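Hydrogenase maturation protease HycI (Thermococcus kodakarensis KOD1, PDB 5ZBY) probably acts as an endopeptidase of the A31 family that cleaves the C-terminal tail of a [NiFe] hydrogenase subunit during maturation. Local coordinates at residues Arg13-Gly18 and Gly60-Phe65. Sequence-based numbering, arbitrary orientation.
Sequences RIVICG and GKIAAF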
loop_
_atom_site.group_PDB
_atom_site.type_symbol
_atom_site.label_atom_id
_atom_site.label_comp_id
_atom_site.label_asym_id
_atom_site.label_seq_id
_atom_site.Cartn_x
_atom_site.Cartn_y
_atom_site.Cartn_z
ATOM N N ARG A 13 7.062 -12.456 -8.165
ATOM C CA ARG A 13 7.534 -12.104 -6.838
ATOM C C ARG A 13 6.911 -10.743 -6.472
ATOM O O ARG A 13 7.153 -9.753 -7.157
ATOM C CB ARG A 13 9.061 -12.050 -6.772
ATOM C CG ARG A 13 9.772 -13.421 -7.070
ATOM C CD ARG A 13 11.251 -13.244 -6.807
ATOM N NE ARG A 13 11.590 -13.006 -5.434
ATOM C CZ ARG A 13 11.589 -13.938 -4.503
ATOM N NH1 ARG A 13 11.293 -15.219 -4.814
ATOM N NH2 ARG A 13 11.945 -13.614 -3.271
ATOM N N ILE A 14 6.208 -10.701 -5.343
ATOM C CA ILE A 14 5.402 -9.520 -5.003
ATOM C C ILE A 14 5.765 -9.071 -3.606
ATOM O O ILE A 14 5.891 -9.916 -2.687
ATOM C CB ILE A 14 3.944 -9.864 -5.092
ATOM C CG1 ILE A 14 3.622 -10.237 -6.543
ATOM C CG2 ILE A 14 3.059 -8.623 -4.726
ATOM C CD1 ILE A 14 2.311 -10.799 -6.739
ATOM N N VAL A 15 5.953 -7.762 -3.424
ATOM C CA VAL A 15 6.099 -7.235 -2.084
ATOM C C VAL A 15 4.900 -6.338 -1.870
ATOM O O VAL A 15 4.603 -5.507 -2.732
ATOM C CB VAL A 15 7.436 -6.470 -1.894
ATOM C CG1 VAL A 15 7.561 -5.954 -0.441
ATOM C CG2 VAL A 15 8.662 -7.369 -2.245
ATOM N N ILE A 16 4.176 -6.543 -0.766
ATOM C CA ILE A 16 3.081 -5.651 -0.426
ATOM C C ILE A 16 3.456 -4.911 0.853
ATOM O O ILE A 16 3.838 -5.535 1.834
ATOM C CB ILE A 16 1.779 -6.419 -0.251
ATOM C CG1 ILE A 16 1.456 -7.126 -1.588
ATOM C CG2 ILE A 16 0.625 -5.442 0.075
ATOM C CD1 ILE A 16 0.372 -8.116 -1.472
ATOM N N CYS A 17 3.405 -3.586 0.786
ATOM C CA CYS A 17 3.904 -2.693 1.834
ATOM C C CYS A 17 2.776 -1.874 2.382
ATOM O O CYS A 17 2.291 -0.994 1.666
ATOM C CB CYS A 17 4.932 -1.727 1.258
ATOM S SG CYS A 17 6.467 -2.556 0.856
ATOM N N GLY A 18 2.358 -2.122 3.624
ATOM C CA GLY A 18 1.312 -1.301 4.225
ATOM C C GLY A 18 1.906 -0.079 4.894
ATOM O O GLY A 18 2.859 -0.162 5.642
ATOM N N GLY A 60 15.929 -1.612 1.486
ATOM C CA GLY A 60 16.892 -2.701 1.421
ATOM C C GLY A 60 16.217 -4.051 1.371
ATOM O O GLY A 60 16.530 -4.888 0.485
ATOM N N LYS A 61 15.330 -4.280 2.299
ATOM C CA LYS A 61 14.680 -5.540 2.340
ATOM C C LYS A 61 13.802 -5.703 1.130
ATOM O O LYS A 61 13.731 -6.745 0.577
ATOM C CB LYS A 61 13.811 -5.619 3.562
ATOM C CG LYS A 61 13.407 -6.989 3.958
ATOM C CD LYS A 61 12.858 -7.032 5.362
ATOM C CE LYS A 61 12.472 -8.443 5.764
ATOM N NZ LYS A 61 13.433 -9.110 6.662
ATOM N N ILE A 62 13.186 -4.639 0.654
ATOM C CA ILE A 62 12.374 -4.779 -0.534
ATOM C C ILE A 62 13.257 -5.164 -1.720
ATOM O O ILE A 62 12.914 -6.089 -2.493
ATOM C CB ILE A 62 11.563 -3.468 -0.826
ATOM C CG1 ILE A 62 10.519 -3.239 0.281
ATOM C CG2 ILE A 62 10.880 -3.576 -2.170
ATOM C CD1 ILE A 62 10.013 -1.764 0.338
ATOM N N ALA A 63 14.417 -4.524 -1.840
ATOM C CA ALA A 63 15.206 -4.774 -3.032
ATOM C C ALA A 63 15.757 -6.193 -2.956
ATOM O O ALA A 63 15.850 -6.883 -3.997
ATOM C CB ALA A 63 16.315 -3.772 -3.167
ATOM N N ALA A 64 16.017 -6.658 -1.725
ATOM C CA ALA A 64 16.698 -7.946 -1.566
ATOM C C ALA A 64 15.750 -9.068 -1.910
ATOM O O ALA A 64 16.183 -10.168 -2.175
ATOM C CB ALA A 64 17.217 -8.111 -0.167
ATOM N N PHE A 65 14.452 -8.812 -1.911
ATOM C CA PHE A 65 13.455 -9.808 -2.248
ATOM C C PHE A 65 13.321 -10.017 -3.754
ATOM O O PHE A 65 12.660 -10.904 -4.176
ATOM C CB PHE A 65 12.098 -9.458 -1.651
ATOM C CG PHE A 65 11.130 -10.599 -1.560
ATOM C CD1 PHE A 65 11.261 -11.572 -0.616
ATOM C CD2 PHE A 65 10.056 -10.668 -2.415
ATOM C CE1 PHE A 65 10.364 -12.593 -0.530
ATOM C CE2 PHE A 65 9.153 -11.671 -2.331
ATOM C CZ PHE A 65 9.306 -12.638 -1.389
#
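The side chain of R13 meets F65 in two ways. First, the NE and NH2 side of the guanidinium gives two hydrogen bonds to one atom, F65 O. R13 NE donates a hydrogen bond to F65 O at 2.7 Å and lies nearly in line with the C=O bond. R13 NH2 donates a second one to F65 O at 2.9 Å, with a more bent N-H...O angle of 136°. The oxygen sits close to the guanidinium plane. Second, the guanidinium makes a cation-pi contact, with R13 CZ 4.0 Å from the centroid of the F65 ring. NH2 stands over the centre of one face, and the two planes are 41° apart. The bend of the R13 chain at chi3 (66°) helps to bring the group back over the ring. An alanine in place of R13 would probably leave F65 O without these two donors and the ring freer to shift.

Apolar contacts follow along the strand. V15 CG2 touches F65 CD2 at 3.6 Å, reaching the ring obliquely. V15 CG1 meets I62 CG1 at 4.1 Å. Farther along, C17 SG packs on I62 CD1 at 3.7 Å. I62 also touches L49 and V70 on the flanking strands, and F65 touches L47.

Helix 59-64 thus packs over strand 14-18 on one face of the sheet, while I14 and I16 face helix 138-156. Helices on both faces of a largely parallel sheet make an alpha/beta/alpha sandwich, as in related hydrogenase maturation proteases.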